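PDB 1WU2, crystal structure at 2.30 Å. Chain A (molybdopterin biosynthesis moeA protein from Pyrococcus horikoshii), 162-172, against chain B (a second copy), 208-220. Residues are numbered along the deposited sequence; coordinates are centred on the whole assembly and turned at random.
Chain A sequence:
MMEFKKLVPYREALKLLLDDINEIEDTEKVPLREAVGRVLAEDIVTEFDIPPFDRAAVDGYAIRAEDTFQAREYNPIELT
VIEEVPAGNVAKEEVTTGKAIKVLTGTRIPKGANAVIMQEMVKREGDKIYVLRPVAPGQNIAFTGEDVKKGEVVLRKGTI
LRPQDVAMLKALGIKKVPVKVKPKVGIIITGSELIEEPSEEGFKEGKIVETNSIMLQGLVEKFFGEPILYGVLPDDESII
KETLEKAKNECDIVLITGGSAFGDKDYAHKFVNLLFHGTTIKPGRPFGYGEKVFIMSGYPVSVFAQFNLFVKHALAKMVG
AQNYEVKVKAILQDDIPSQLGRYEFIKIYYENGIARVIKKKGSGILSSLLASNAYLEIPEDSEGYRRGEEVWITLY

Chain A, residues 162-172: RPQDVAMLKAL
Chain B 208-220: IVETNSIMLQGLV

No direct hydrogen bond joins these two stretches; the polar link between them runs through a single water. Water 1 accepts from Lys A170 NZ at 2.8 Å, donates to Glu B210 O at 2.6 Å and accepts from Ile B214 N at 3.2 Å, so it ties a lysine of one copy to the start of a helix in the other. Lys A170 reaches it fully extended, with all four chi angles t, and its CE lies 3.3 Å from Glu B210 O. The opposite charges stay beyond salt-bridge range, with Lys A170 NZ 4.3 Å from Glu B210 OE2.

The remainder is apolar packing between two α-helices, A163-171 and B212-220, which run nearly antiparallel at 157° and approach to 8.0 Å between axes. The register sets Pro A163 against Gly B218 (CA to CA 4.7 Å), Ala A167 against Thr B211 (CA to CA 5.1 Å) and Ala A171 against Val B209 (CA to CA 5.7 Å), the last in a short strand (phi/psi -66/134) ahead of the B helix. In all, 582 Å² is buried.

At the first of these pairs, Pro A163, with a C-gamma exo ring, sets CG 3.4 Å from Gly B218 C. A CB on Gly B218 would fall 2.9 Å from Pro A163 CG, a clash, so the bare glycine admits the ring. Pro A163 CB also packs 3.6 Å from Leu B219 CD1 and 3.5 Å from Met B215 O. Leu B219 is off-rotamer (chi1 -112°, chi2 28°), while selenomethionine Met B215 (t, t, p) starts sideways and leads its end away.

Midway, the small Ala A167 points toward the partner and lets the backbones close in: its CB is 3.9 Å from Met B215 CB, and its O is 3.4 Å from Thr B211 CG2 (chi1 p). Ile B214 (t, p) fills the adjoining space, with CG1 3.8 Å from Val A166 CG1 (chi1 t) and CG2 3.9 Å from Lys A170 CD, the lysine's aliphatic stem adding to the apolar surface. At the far end Val B209 (chi1 t) places CG1 3.4 Å from Lys A170 O and 3.8 Å from Ala A171 CA.

Both helix starts are braced internally. Arg A162, at the N-cap position (phi/psi -115/174), forms a salt bridge from NH1 to Asp A165 OD1 at 3.3 Å. Glu B210 (t, m) turns its CB away from chain A and caps its own helix, OE1 accepting a weak bond from Ser B213 N at 3.2 Å.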

# COMPACT_ATOMS: atom_id res chain seq x y z
N ARG A 162 2.17 10.36 1.92
CA ARG A 162 2.02 10.05 0.50
C ARG A 162 2.45 11.27 -0.30
O ARG A 162 2.76 12.30 0.29
CB ARG A 162 0.57 9.66 0.18
CG ARG A 162 -0.15 8.87 1.26
CD ARG A 162 -1.14 9.69 2.06
NE ARG A 162 -2.53 9.33 1.81
CZ ARG A 162 -3.57 10.09 2.14
NH1 ARG A 162 -3.40 11.26 2.74
NH2 ARG A 162 -4.80 9.67 1.88
N PRO A 163 2.51 11.17 -1.62
CA PRO A 163 2.88 12.31 -2.47
C PRO A 163 2.13 13.62 -2.21
O PRO A 163 2.77 14.67 -2.22
CB PRO A 163 2.59 11.79 -3.87
CG PRO A 163 2.84 10.32 -3.76
CD PRO A 163 2.28 9.95 -2.42
N GLN A 164 0.82 13.55 -1.97
CA GLN A 164 0.01 14.74 -1.70
C GLN A 164 0.34 15.37 -0.34
O GLN A 164 0.28 16.60 -0.19
CB GLN A 164 -1.50 14.46 -1.83
CG GLN A 164 -2.10 13.44 -0.83
CD GLN A 164 -2.40 12.09 -1.46
OE1 GLN A 164 -1.49 11.41 -1.94
NE2 GLN A 164 -3.67 11.69 -1.46
N ASP A 165 0.69 14.54 0.64
CA ASP A 165 1.14 15.03 1.94
C ASP A 165 2.48 15.76 1.83
O ASP A 165 2.68 16.79 2.46
CB ASP A 165 1.29 13.88 2.95
CG ASP A 165 0.01 13.07 3.12
OD1 ASP A 165 -1.09 13.59 2.83
OD2 ASP A 165 0.00 11.90 3.55
N VAL A 166 3.38 15.23 1.00
CA VAL A 166 4.71 15.80 0.83
C VAL A 166 4.62 17.14 0.10
O VAL A 166 5.44 18.03 0.32
CB VAL A 166 5.65 14.81 0.07
CG1 VAL A 166 7.02 15.42 -0.17
CG2 VAL A 166 5.81 13.52 0.86
N ALA A 167 3.60 17.28 -0.74
CA ALA A 167 3.34 18.51 -1.47
C ALA A 167 2.84 19.60 -0.54
O ALA A 167 3.19 20.77 -0.70
CB ALA A 167 2.33 18.26 -2.58
N MSE A 168 2.00 19.22 0.43
CA MSE A 168 1.49 20.14 1.44
C MSE A 168 2.63 20.62 2.32
O MSE A 168 2.61 21.75 2.79
CB MSE A 168 0.43 19.46 2.31
CG MSE A 168 -0.09 20.32 3.47
SE MSE A 168 -0.97 21.95 2.86
CE MSE A 168 -2.78 21.22 2.61
N LEU A 169 3.62 19.75 2.53
CA LEU A 169 4.80 20.09 3.31
C LEU A 169 5.62 21.15 2.59
O LEU A 169 6.13 22.08 3.22
CB LEU A 169 5.65 18.84 3.58
CG LEU A 169 5.11 17.86 4.62
CD1 LEU A 169 5.92 16.58 4.64
CD2 LEU A 169 5.11 18.50 6.00
N LYS A 170 5.73 21.04 1.27
CA LYS A 170 6.43 22.04 0.47
C LYS A 170 5.65 23.36 0.44
O LYS A 170 6.24 24.43 0.36
CB LYS A 170 6.68 21.56 -0.95
CG LYS A 170 7.78 22.36 -1.65
CD LYS A 170 7.99 21.91 -3.08
CE LYS A 170 8.92 22.86 -3.82
NZ LYS A 170 9.48 22.24 -5.06
N ALA A 171 4.32 23.27 0.49
CA ALA A 171 3.46 24.45 0.52
C ALA A 171 3.65 25.23 1.82
O ALA A 171 3.49 26.46 1.83
CB ALA A 171 1.99 24.05 0.36
N LEU A 172 4.02 24.53 2.89
CA LEU A 172 4.27 25.15 4.19
C LEU A 172 5.74 25.58 4.38
O LEU A 172 6.09 26.15 5.41
CB LEU A 172 3.91 24.17 5.32
CG LEU A 172 2.50 23.54 5.41
CD1 LEU A 172 2.17 23.21 6.86
CD2 LEU A 172 1.41 24.41 4.79
N ILE B 208 2.09 31.65 -6.08
CA ILE B 208 1.71 30.35 -5.53
C ILE B 208 2.92 29.44 -5.38
O ILE B 208 3.72 29.31 -6.30
CB ILE B 208 0.68 29.68 -6.48
CG1 ILE B 208 -0.60 30.53 -6.57
CG2 ILE B 208 0.37 28.26 -6.03
CD1 ILE B 208 -1.21 30.56 -7.96
N VAL B 209 3.05 28.80 -4.22
CA VAL B 209 4.12 27.83 -4.00
C VAL B 209 3.93 26.63 -4.93
O VAL B 209 2.83 26.10 -5.06
CB VAL B 209 4.20 27.37 -2.53
CG1 VAL B 209 5.18 26.20 -2.37
CG2 VAL B 209 4.61 28.52 -1.63
N GLU B 210 5.02 26.22 -5.57
CA GLU B 210 4.99 25.20 -6.61
C GLU B 210 5.10 23.83 -5.96
O GLU B 210 6.16 23.45 -5.48
CB GLU B 210 6.15 25.43 -7.58
CG GLU B 210 5.96 24.84 -8.96
CD GLU B 210 5.96 23.33 -8.95
OE1 GLU B 210 4.95 22.73 -9.35
OE2 GLU B 210 6.98 22.74 -8.53
N THR B 211 3.99 23.09 -5.94
CA THR B 211 3.93 21.78 -5.28
C THR B 211 3.67 20.61 -6.22
O THR B 211 3.81 19.45 -5.82
CB THR B 211 2.86 21.80 -4.17
OG1 THR B 211 1.56 22.00 -4.74
CG2 THR B 211 3.05 22.98 -3.23
N ASN B 212 3.27 20.89 -7.46
CA ASN B 212 2.95 19.83 -8.43
C ASN B 212 4.16 19.01 -8.88
O ASN B 212 3.99 17.88 -9.31
CB ASN B 212 2.26 20.42 -9.66
CG ASN B 212 0.83 20.82 -9.39
OD1 ASN B 212 0.11 20.16 -8.63
ND2 ASN B 212 0.39 21.92 -10.00
N SER B 213 5.36 19.58 -8.78
CA SER B 213 6.57 18.87 -9.16
C SER B 213 6.86 17.73 -8.20
O SER B 213 7.02 16.59 -8.62
CB SER B 213 7.77 19.83 -9.19
OG SER B 213 8.97 19.14 -9.47
N ILE B 214 6.92 18.04 -6.91
CA ILE B 214 7.22 17.05 -5.88
C ILE B 214 6.09 16.03 -5.73
O ILE B 214 6.34 14.86 -5.43
CB ILE B 214 7.57 17.74 -4.52
CG1 ILE B 214 8.17 16.73 -3.53
CG2 ILE B 214 6.35 18.43 -3.91
CD1 ILE B 214 9.63 16.39 -3.80
N MSE B 215 4.85 16.46 -5.94
CA MSE B 215 3.71 15.55 -5.88
C MSE B 215 3.76 14.54 -7.02
O MSE B 215 3.41 13.38 -6.83
CB MSE B 215 2.38 16.30 -5.93
CG MSE B 215 1.21 15.45 -5.45
SE MSE B 215 -0.53 16.30 -5.66
CE MSE B 215 -0.59 16.40 -7.60
N LEU B 216 4.20 14.99 -8.19
CA LEU B 216 4.30 14.12 -9.36
C LEU B 216 5.51 13.19 -9.27
O LEU B 216 5.47 12.09 -9.79
CB LEU B 216 4.35 14.94 -10.65
CG LEU B 216 3.00 15.48 -11.15
CD1 LEU B 216 3.21 16.51 -12.25
CD2 LEU B 216 2.11 14.36 -11.65
N GLN B 217 6.57 13.63 -8.59
CA GLN B 217 7.74 12.79 -8.37
C GLN B 217 7.37 11.59 -7.50
O GLN B 217 7.80 10.46 -7.77
CB GLN B 217 8.85 13.57 -7.66
CG GLN B 217 9.61 14.51 -8.56
CD GLN B 217 10.50 15.46 -7.77
OE1 GLN B 217 11.50 15.04 -7.21
NE2 GLN B 217 10.13 16.73 -7.73
N GLY B 218 6.58 11.84 -6.46
CA GLY B 218 6.12 10.79 -5.57
C GLY B 218 5.11 9.89 -6.24
O GLY B 218 5.03 8.71 -5.93
N LEU B 219 4.33 10.46 -7.17
CA LEU B 219 3.28 9.74 -7.87
C LEU B 219 3.87 8.80 -8.92
O LEU B 219 3.40 7.67 -9.08
CB LEU B 219 2.31 10.72 -8.55
CG LEU B 219 0.86 10.86 -8.07
CD1 LEU B 219 0.69 10.53 -6.61
CD2 LEU B 219 0.34 12.26 -8.34
N VAL B 220 4.90 9.27 -9.62
CA VAL B 220 5.60 8.47 -10.62
C VAL B 220 6.33 7.31 -9.94
O VAL B 220 6.20 6.17 -10.37
CB VAL B 220 6.60 9.35 -11.42
CG1 VAL B 220 7.58 8.49 -12.21
CG2 VAL B 220 5.86 10.27 -12.37
O HOH W 1 7.11 21.14 -6.04